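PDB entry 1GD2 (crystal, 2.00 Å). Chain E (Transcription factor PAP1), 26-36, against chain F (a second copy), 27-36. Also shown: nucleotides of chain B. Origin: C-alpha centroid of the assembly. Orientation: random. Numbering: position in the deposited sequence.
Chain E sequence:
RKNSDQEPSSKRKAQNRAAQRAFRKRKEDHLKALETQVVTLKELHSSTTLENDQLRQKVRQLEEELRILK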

ATOM      1  N   ARG E  26     -10.449 -16.804  -4.302  1.00 27.56           N
ATOM      2  CA  ARG E  26     -10.854 -15.403  -4.299  1.00 28.43           C
ATOM      3  C   ARG E  26     -10.103 -14.604  -3.239  1.00 30.00           C
ATOM      4  O   ARG E  26      -9.717 -13.460  -3.475  1.00 30.26           O
ATOM      5  N   LYS E  27      -9.904 -15.210  -2.073  1.00 30.67           N
ATOM      6  CA  LYS E  27      -9.205 -14.575  -0.963  1.00 32.60           C
ATOM      7  C   LYS E  27      -7.723 -14.340  -1.305  1.00 33.16           C
ATOM      8  O   LYS E  27      -7.158 -13.294  -0.986  1.00 33.13           O
ATOM      9  N   GLU E  28      -7.111 -15.310  -1.977  1.00 33.97           N
ATOM     10  CA  GLU E  28      -5.708 -15.219  -2.371  1.00 35.15           C
ATOM     11  C   GLU E  28      -5.511 -14.252  -3.545  1.00 35.55           C
ATOM     12  O   GLU E  28      -4.488 -13.569  -3.621  1.00 35.57           O
ATOM     13  N   ASP E  29      -6.476 -14.199  -4.462  1.00 35.63           N
ATOM     14  CA  ASP E  29      -6.394 -13.283  -5.597  1.00 36.04           C
ATOM     15  C   ASP E  29      -6.414 -11.848  -5.074  1.00 36.36           C
ATOM     16  O   ASP E  29      -5.712 -10.979  -5.589  1.00 36.49           O
ATOM     17  N   HIS E  30      -7.202 -11.614  -4.029  1.00 36.63           N
ATOM     18  CA  HIS E  30      -7.293 -10.296  -3.430  1.00 37.11           C
ATOM     19  C   HIS E  30      -6.014  -9.969  -2.664  1.00 37.43           C
ATOM     20  O   HIS E  30      -5.607  -8.811  -2.601  1.00 37.61           O
ATOM     21  N   LEU E  31      -5.385 -10.985  -2.083  1.00 37.42           N
ATOM     22  CA  LEU E  31      -4.154 -10.790  -1.330  1.00 38.01           C
ATOM     23  C   LEU E  31      -3.040 -10.329  -2.270  1.00 38.19           C
ATOM     24  O   LEU E  31      -2.417  -9.305  -2.021  1.00 38.20           O
ATOM     25  N   LYS E  32      -2.842 -11.048  -3.374  1.00 38.54           N
ATOM     26  CA  LYS E  32      -1.812 -10.708  -4.363  1.00 39.08           C
ATOM     27  C   LYS E  32      -2.002  -9.318  -4.971  1.00 39.06           C
ATOM     28  O   LYS E  32      -1.023  -8.623  -5.252  1.00 39.13           O
ATOM     29  N   ALA E  33      -3.263  -8.939  -5.190  1.00 38.76           N
ATOM     30  CA  ALA E  33      -3.636  -7.639  -5.755  1.00 38.44           C
ATOM     31  C   ALA E  33      -3.271  -6.501  -4.795  1.00 38.36           C
ATOM     32  O   ALA E  33      -2.722  -5.479  -5.214  1.00 38.16           O
ATOM     33  N   LEU E  34      -3.595  -6.689  -3.515  1.00 37.55           N
ATOM     34  CA  LEU E  34      -3.295  -5.713  -2.475  1.00 37.32           C
ATOM     35  C   LEU E  34      -1.794  -5.565  -2.313  1.00 37.13           C
ATOM     36  O   LEU E  34      -1.283  -4.460  -2.166  1.00 37.07           O
ATOM     37  N   GLU E  35      -1.098  -6.695  -2.297  1.00 37.28           N
ATOM     38  CA  GLU E  35       0.348  -6.699  -2.153  1.00 37.85           C
ATOM     39  C   GLU E  35       0.987  -5.914  -3.286  1.00 38.35           C
ATOM     40  O   GLU E  35       1.936  -5.167  -3.069  1.00 38.47           O
ATOM     41  N   THR E  36       0.449  -6.087  -4.489  1.00 38.72           N
ATOM     42  CA  THR E  36       0.944  -5.397  -5.671  1.00 39.46           C
ATOM     43  C   THR E  36       0.628  -3.910  -5.575  1.00 39.82           C
ATOM     44  O   THR E  36       1.496  -3.070  -5.805  1.00 40.27           O
TER
ATOM     45  N   LYS F  27      -2.175 -13.883   9.321  1.00 30.19           N
ATOM     46  CA  LYS F  27      -2.629 -13.584   7.960  1.00 31.62           C
ATOM     47  C   LYS F  27      -3.749 -12.542   7.998  1.00 31.64           C
ATOM     48  O   LYS F  27      -3.818 -11.675   7.130  1.00 31.44           O
ATOM     49  N   GLU F  28      -4.633 -12.644   8.991  1.00 32.07           N
ATOM     50  CA  GLU F  28      -5.732 -11.692   9.137  1.00 32.96           C
ATOM     51  C   GLU F  28      -5.212 -10.308   9.498  1.00 32.42           C
ATOM     52  O   GLU F  28      -5.668  -9.307   8.943  1.00 32.15           O
ATOM     53  N   ASP F  29      -4.259 -10.264  10.427  1.00 32.41           N
ATOM     54  CA  ASP F  29      -3.649  -9.014  10.860  1.00 32.65           C
ATOM     55  C   ASP F  29      -2.962  -8.331   9.685  1.00 32.92           C
ATOM     56  O   ASP F  29      -3.112  -7.129   9.483  1.00 33.12           O
ATOM     57  N   HIS F  30      -2.226  -9.116   8.905  1.00 32.72           N
ATOM     58  CA  HIS F  30      -1.515  -8.616   7.740  1.00 33.08           C
ATOM     59  C   HIS F  30      -2.460  -8.089   6.653  1.00 33.37           C
ATOM     60  O   HIS F  30      -2.146  -7.110   5.968  1.00 33.07           O
ATOM     61  N   LEU F  31      -3.598  -8.757   6.485  1.00 33.31           N
ATOM     62  CA  LEU F  31      -4.584  -8.363   5.487  1.00 33.81           C
ATOM     63  C   LEU F  31      -5.178  -7.015   5.855  1.00 34.26           C
ATOM     64  O   LEU F  31      -5.303  -6.130   5.012  1.00 33.95           O
ATOM     65  N   LYS F  32      -5.548  -6.877   7.125  1.00 34.95           N
ATOM     66  CA  LYS F  32      -6.124  -5.640   7.635  1.00 35.88           C
ATOM     67  C   LYS F  32      -5.094  -4.511   7.606  1.00 35.77           C
ATOM     68  O   LYS F  32      -5.448  -3.359   7.367  1.00 36.07           O
ATOM     69  N   ALA F  33      -3.823  -4.859   7.816  1.00 35.45           N
ATOM     70  CA  ALA F  33      -2.726  -3.893   7.794  1.00 35.65           C
ATOM     71  C   ALA F  33      -2.472  -3.387   6.373  1.00 35.95           C
ATOM     72  O   ALA F  33      -2.054  -2.248   6.193  1.00 36.48           O
ATOM     73  N   LEU F  34      -2.698  -4.240   5.372  1.00 35.82           N
ATOM     74  CA  LEU F  34      -2.522  -3.861   3.969  1.00 36.19           C
ATOM     75  C   LEU F  34      -3.690  -2.998   3.500  1.00 36.88           C
ATOM     76  O   LEU F  34      -3.510  -2.085   2.691  1.00 37.16           O
ATOM     77  N   GLU F  35      -4.893  -3.322   3.974  1.00 37.28           N
ATOM     78  CA  GLU F  35      -6.099  -2.578   3.611  1.00 38.64           C
ATOM     79  C   GLU F  35      -6.000  -1.138   4.098  1.00 39.15           C
ATOM     80  O   GLU F  35      -6.463  -0.209   3.433  1.00 39.42           O
ATOM     81  N   THR F  36      -5.412  -0.972   5.278  1.00 39.62           N
ATOM     82  CA  THR F  36      -5.232   0.342   5.870  1.00 40.28           C
ATOM     83  C   THR F  36      -4.084   1.074   5.172  1.00 40.62           C
ATOM     84  O   THR F  36      -4.147   2.288   4.995  1.00 41.01           O
TER

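Two histidine–glutamate hydrogen bonds, related by the near symmetry of the dimer, bracket a small leucine core. His30(E) NE2 donates to Glu35(F) OE2 at 2.8 Å, and His30(F) NE2 donates to Glu35(E) OE2 at 2.6 Å, with N-H...acceptor angles of 152° and 165°. In both cases the carboxylate oxygen lies at the edge of the imidazole, near its plane, where a ring nitrogen can direct its hydrogen.

The CA-to-CB bond of each histidine points toward the other helix, and chi1 near 180° (t) carries the ring across. Each glutamate starts sideways, but an m, m conformation brings its carboxylate to the partner. Histidine offers a donor on a flat, rigid ring, and glutamate an acceptor on a flexible arm, and the pair bridges the gap between the helices, whose axes approach to 10.0 Å with N-to-C directions 45° apart.

Between these bonds lie Leu31 and Leu34 of both chains, with their backbones in register: the CA atoms of Leu34(E) and Leu34(F) are 6.7 Å apart, and those of Leu31(E) and Leu31(F) 7.2 Å. The CA-to-CB bond of Leu34 points toward the partner in both chains, and the residue is buried. Its chi2 is t in each copy, while chi1 is m in Leu34(F) and between wells, at -92°, in Leu34(E). Leu31 starts sideways, but chi1 t brings its end nearer; chi2 is m in chain E and p in chain F. The side chains interlock crosswise: Leu34(E) CD1 packs 3.6 Å from Leu31(F) CD1 and 4.1 Å from Leu34(F) CB, while Leu31(E) CD2 lies 3.9 Å from Leu34(F) CD1. Branched, uncharged leucine suits this place, since its methyl groups can fill the space between the backbones without leaving a polar group unpaired. The glutamates also border this core: Glu35(E) OE2 is 3.4 Å from Leu34(F) CD1.

Toward the N-terminal end the contact loosens. Lys27(E), extended with all four chi angles t, brings NZ to 4.2 Å from Glu28(F) OE1, a favourable pairing of charges but too long for a salt bridge. Glu28(F) OE2 also makes a long salt bridge, 3.8 Å, to Lys32(F) NZ, one helical turn along. The CA-to-CB bonds of both Lys32 residues point away from the partner helix, and both residues are exposed, a place that suits a charged side chain.

Arg26(E) is out of reach of the chain F stretch. As befits a transcription factor, its guanidinium meets DNA: NH2 of Arg26(E) donates to the phosphate oxygen OP2 of DT4 of chain B at 2.8 Å.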

ATOM      1  CB  ARG E  26     -12.362 -15.264  -4.055  1.00 27.44           C
ATOM      2  CG  ARG E  26     -13.236 -15.741  -5.208  1.00 26.22           C
ATOM      3  CD  ARG E  26     -14.697 -15.332  -5.026  1.00 25.77           C
ATOM      4  NE  ARG E  26     -15.362 -15.965  -3.878  1.00 23.74           N
ATOM      5  CZ  ARG E  26     -15.921 -17.178  -3.888  1.00 23.07           C
ATOM      6  NH1 ARG E  26     -15.901 -17.923  -4.984  1.00 22.28           N
ATOM      7  NH2 ARG E  26     -16.546 -17.633  -2.810  1.00 21.66           N
ATOM      8  CB  LYS E  27      -9.348 -15.461   0.282  1.00 33.44           C
ATOM      9  CG  LYS E  27      -9.113 -14.782   1.619  1.00 35.46           C
ATOM     10  CD  LYS E  27      -9.576 -15.694   2.752  1.00 37.20           C
ATOM     11  CE  LYS E  27      -9.578 -15.001   4.111  1.00 39.09           C
ATOM     12  NZ  LYS E  27     -10.293 -15.825   5.141  1.00 39.88           N
ATOM     13  CB  GLU E  28      -5.156 -16.609  -2.705  1.00 36.31           C
ATOM     14  CG  GLU E  28      -3.656 -16.657  -3.041  1.00 38.94           C
ATOM     15  CD  GLU E  28      -2.757 -16.027  -1.964  1.00 40.52           C
ATOM     16  OE1 GLU E  28      -2.808 -16.472  -0.787  1.00 41.10           O
ATOM     17  OE2 GLU E  28      -1.992 -15.087  -2.306  1.00 41.85           O
ATOM     18  CB  ASP E  29      -7.555 -13.507  -6.573  1.00 36.27           C
ATOM     19  CG  ASP E  29      -7.408 -14.784  -7.386  1.00 36.56           C
ATOM     20  OD1 ASP E  29      -8.422 -15.235  -7.953  1.00 37.07           O
ATOM     21  OD2 ASP E  29      -6.288 -15.336  -7.467  1.00 36.61           O
ATOM     22  CB  HIS E  30      -8.499 -10.208  -2.494  1.00 36.66           C
ATOM     23  CG  HIS E  30      -8.684  -8.856  -1.876  1.00 37.07           C
ATOM     24  ND1 HIS E  30      -8.638  -7.690  -2.609  1.00 37.06           N
ATOM     25  CD2 HIS E  30      -8.914  -8.484  -0.594  1.00 37.15           C
ATOM     26  CE1 HIS E  30      -8.832  -6.659  -1.807  1.00 37.22           C
ATOM     27  NE2 HIS E  30      -9.003  -7.113  -0.579  1.00 37.38           N
ATOM     28  CB  LEU E  31      -3.770 -12.078  -0.584  1.00 38.43           C
ATOM     29  CG  LEU E  31      -2.700 -12.103   0.524  1.00 38.81           C
ATOM     30  CD1 LEU E  31      -1.311 -12.306  -0.056  1.00 39.67           C
ATOM     31  CD2 LEU E  31      -2.775 -10.844   1.376  1.00 38.43           C
ATOM     32  CB  LYS E  32      -1.776 -11.750  -5.488  1.00 39.72           C
ATOM     33  CG  LYS E  32      -1.329 -13.127  -5.038  1.00 40.85           C
ATOM     34  CD  LYS E  32      -1.332 -14.124  -6.187  1.00 41.55           C
ATOM     35  CE  LYS E  32      -0.919 -15.511  -5.700  1.00 42.20           C
ATOM     36  NZ  LYS E  32      -1.000 -16.545  -6.775  1.00 43.28           N
ATOM     37  CB  ALA E  33      -5.130  -7.612  -6.059  1.00 38.48           C
ATOM     38  CB  LEU E  34      -3.883  -6.154  -1.135  1.00 37.21           C
ATOM     39  CG  LEU E  34      -5.279  -5.709  -0.723  1.00 36.98           C
ATOM     40  CD1 LEU E  34      -5.563  -6.300   0.640  1.00 37.04           C
ATOM     41  CD2 LEU E  34      -5.367  -4.195  -0.673  1.00 37.04           C
ATOM     42  CB  GLU E  35       0.877  -8.131  -2.151  1.00 37.86           C
ATOM     43  CG  GLU E  35       0.428  -8.965  -0.964  1.00 37.96           C
ATOM     44  CD  GLU E  35       1.144  -8.623   0.334  1.00 38.34           C
ATOM     45  OE1 GLU E  35       1.903  -7.631   0.391  1.00 38.25           O
ATOM     46  OE2 GLU E  35       0.947  -9.368   1.313  1.00 38.70           O
ATOM     47  CB  THR E  36       0.307  -5.970  -6.948  1.00 39.13           C
ATOM     48  OG1 THR E  36       0.687  -7.342  -7.087  1.00 39.22           O
ATOM     49  CG2 THR E  36       0.761  -5.197  -8.179  1.00 39.58           C
TER
ATOM     50  CB  LYS F  27      -3.125 -14.852   7.238  1.00 32.53           C
ATOM     51  CG  LYS F  27      -2.027 -15.848   6.844  1.00 34.95           C
ATOM     52  CD  LYS F  27      -1.347 -15.535   5.498  1.00 36.28           C
ATOM     53  CE  LYS F  27       0.038 -16.208   5.414  1.00 37.54           C
ATOM     54  NZ  LYS F  27       0.582 -16.473   4.039  1.00 38.80           N
ATOM     55  CB  GLU F  28      -6.749 -12.157  10.185  1.00 33.63           C
ATOM     56  CG  GLU F  28      -7.939 -12.925   9.600  1.00 36.16           C
ATOM     57  CD  GLU F  28      -8.616 -12.199   8.424  1.00 37.19           C
ATOM     58  OE1 GLU F  28      -8.524 -12.700   7.275  1.00 37.76           O
ATOM     59  OE2 GLU F  28      -9.244 -11.134   8.651  1.00 38.02           O
ATOM     60  CB  ASP F  29      -2.629  -9.270  11.969  1.00 32.79           C
ATOM     61  CG  ASP F  29      -3.276  -9.581  13.301  1.00 32.92           C
ATOM     62  OD1 ASP F  29      -4.488  -9.319  13.471  1.00 33.51           O
ATOM     63  OD2 ASP F  29      -2.558 -10.083  14.188  1.00 33.81           O
ATOM     64  CB  HIS F  30      -0.627  -9.717   7.164  1.00 32.73           C
ATOM     65  CG  HIS F  30       0.122  -9.303   5.939  1.00 32.57           C
ATOM     66  ND1 HIS F  30       1.217  -8.473   5.983  1.00 33.29           N
ATOM     67  CD2 HIS F  30      -0.073  -9.601   4.632  1.00 32.55           C
ATOM     68  CE1 HIS F  30       1.668  -8.275   4.757  1.00 33.02           C
ATOM     69  NE2 HIS F  30       0.902  -8.949   3.920  1.00 32.62           N
ATOM     70  CB  LEU F  31      -5.696  -9.411   5.389  1.00 33.30           C
ATOM     71  CG  LEU F  31      -6.874  -9.130   4.446  1.00 33.25           C
ATOM     72  CD1 LEU F  31      -6.378  -8.928   3.013  1.00 33.20           C
ATOM     73  CD2 LEU F  31      -7.876 -10.286   4.511  1.00 33.30           C
ATOM     74  CB  LYS F  32      -6.674  -5.861   9.049  1.00 36.54           C
ATOM     75  CG  LYS F  32      -7.850  -6.844   9.088  1.00 37.94           C
ATOM     76  CD  LYS F  32      -8.258  -7.231  10.514  1.00 38.65           C
ATOM     77  CE  LYS F  32      -9.333  -8.324  10.489  1.00 39.49           C
ATOM     78  NZ  LYS F  32      -9.562  -8.980  11.812  1.00 40.15           N
ATOM     79  CB  ALA F  33      -1.463  -4.505   8.371  1.00 34.72           C
ATOM     80  CB  LEU F  34      -2.445  -5.090   3.062  1.00 35.43           C
ATOM     81  CG  LEU F  34      -1.211  -5.989   3.020  1.00 35.22           C
ATOM     82  CD1 LEU F  34      -1.541  -7.189   2.130  1.00 34.58           C
ATOM     83  CD2 LEU F  34       0.013  -5.239   2.489  1.00 34.48           C
ATOM     84  CB  GLU F  35      -7.347  -3.231   4.214  1.00 38.50           C
ATOM     85  CG  GLU F  35      -7.654  -4.631   3.699  1.00 39.72           C
ATOM     86  CD  GLU F  35      -8.150  -4.673   2.259  1.00 40.22           C
ATOM     87  OE1 GLU F  35      -8.075  -3.654   1.536  1.00 40.73           O
ATOM     88  OE2 GLU F  35      -8.620  -5.753   1.843  1.00 40.78           O
ATOM     89  CB  THR F  36      -4.969   0.230   7.382  1.00 40.28           C
ATOM     90  OG1 THR F  36      -6.016  -0.541   7.983  1.00 40.46           O
ATOM     91  CG2 THR F  36      -4.956   1.605   8.029  1.00 40.10           C
TER
ATOM     92  P    DT B   4     -18.702 -15.288  -0.258  1.00 23.25           P
ATOM     93  OP1  DT B   4     -18.957 -13.832  -0.354  1.00 23.56           O
ATOM     94  OP2  DT B   4     -17.474 -15.862  -0.851  1.00 22.26           O
ATOM     95  O5'  DT B   4     -18.775 -15.664   1.285  1.00 22.52           O
ATOM     96  C5'  DT B   4     -19.949 -15.358   2.018  1.00 22.24           C
ATOM     97  C4'  DT B   4     -19.832 -15.823   3.447  1.00 21.45           C
ATOM     98  O4'  DT B   4     -20.048 -17.250   3.560  1.00 20.57           O
ATOM     99  C3'  DT B   4     -18.511 -15.519   4.152  1.00 21.34           C
ATOM    100  O3'  DT B   4     -18.824 -14.879   5.396  1.00 22.38           O
ATOM    101  C2'  DT B   4     -17.890 -16.897   4.354  1.00 20.32           C
ATOM    102  C1'  DT B   4     -19.114 -17.788   4.474  1.00 19.80           C
ATOM    103  N1   DT B   4     -18.932 -19.222   4.152  1.00 18.12           N
ATOM    104  C2   DT B   4     -19.414 -20.155   5.060  1.00 17.88           C
ATOM    105  O2   DT B   4     -19.955 -19.852   6.109  1.00 16.76           O
ATOM    106  N3   DT B   4     -19.236 -21.469   4.687  1.00 16.65           N
ATOM    107  C4   DT B   4     -18.637 -21.938   3.536  1.00 17.07           C
ATOM    108  O4   DT B   4     -18.572 -23.154   3.337  1.00 15.94           O
ATOM    109  C5   DT B   4     -18.133 -20.904   2.635  1.00 16.64           C
ATOM    110  C7   DT B   4     -17.442 -21.313   1.373  1.00 17.24           C
ATOM    111  C6   DT B   4     -18.309 -19.620   2.984  1.00 17.05           C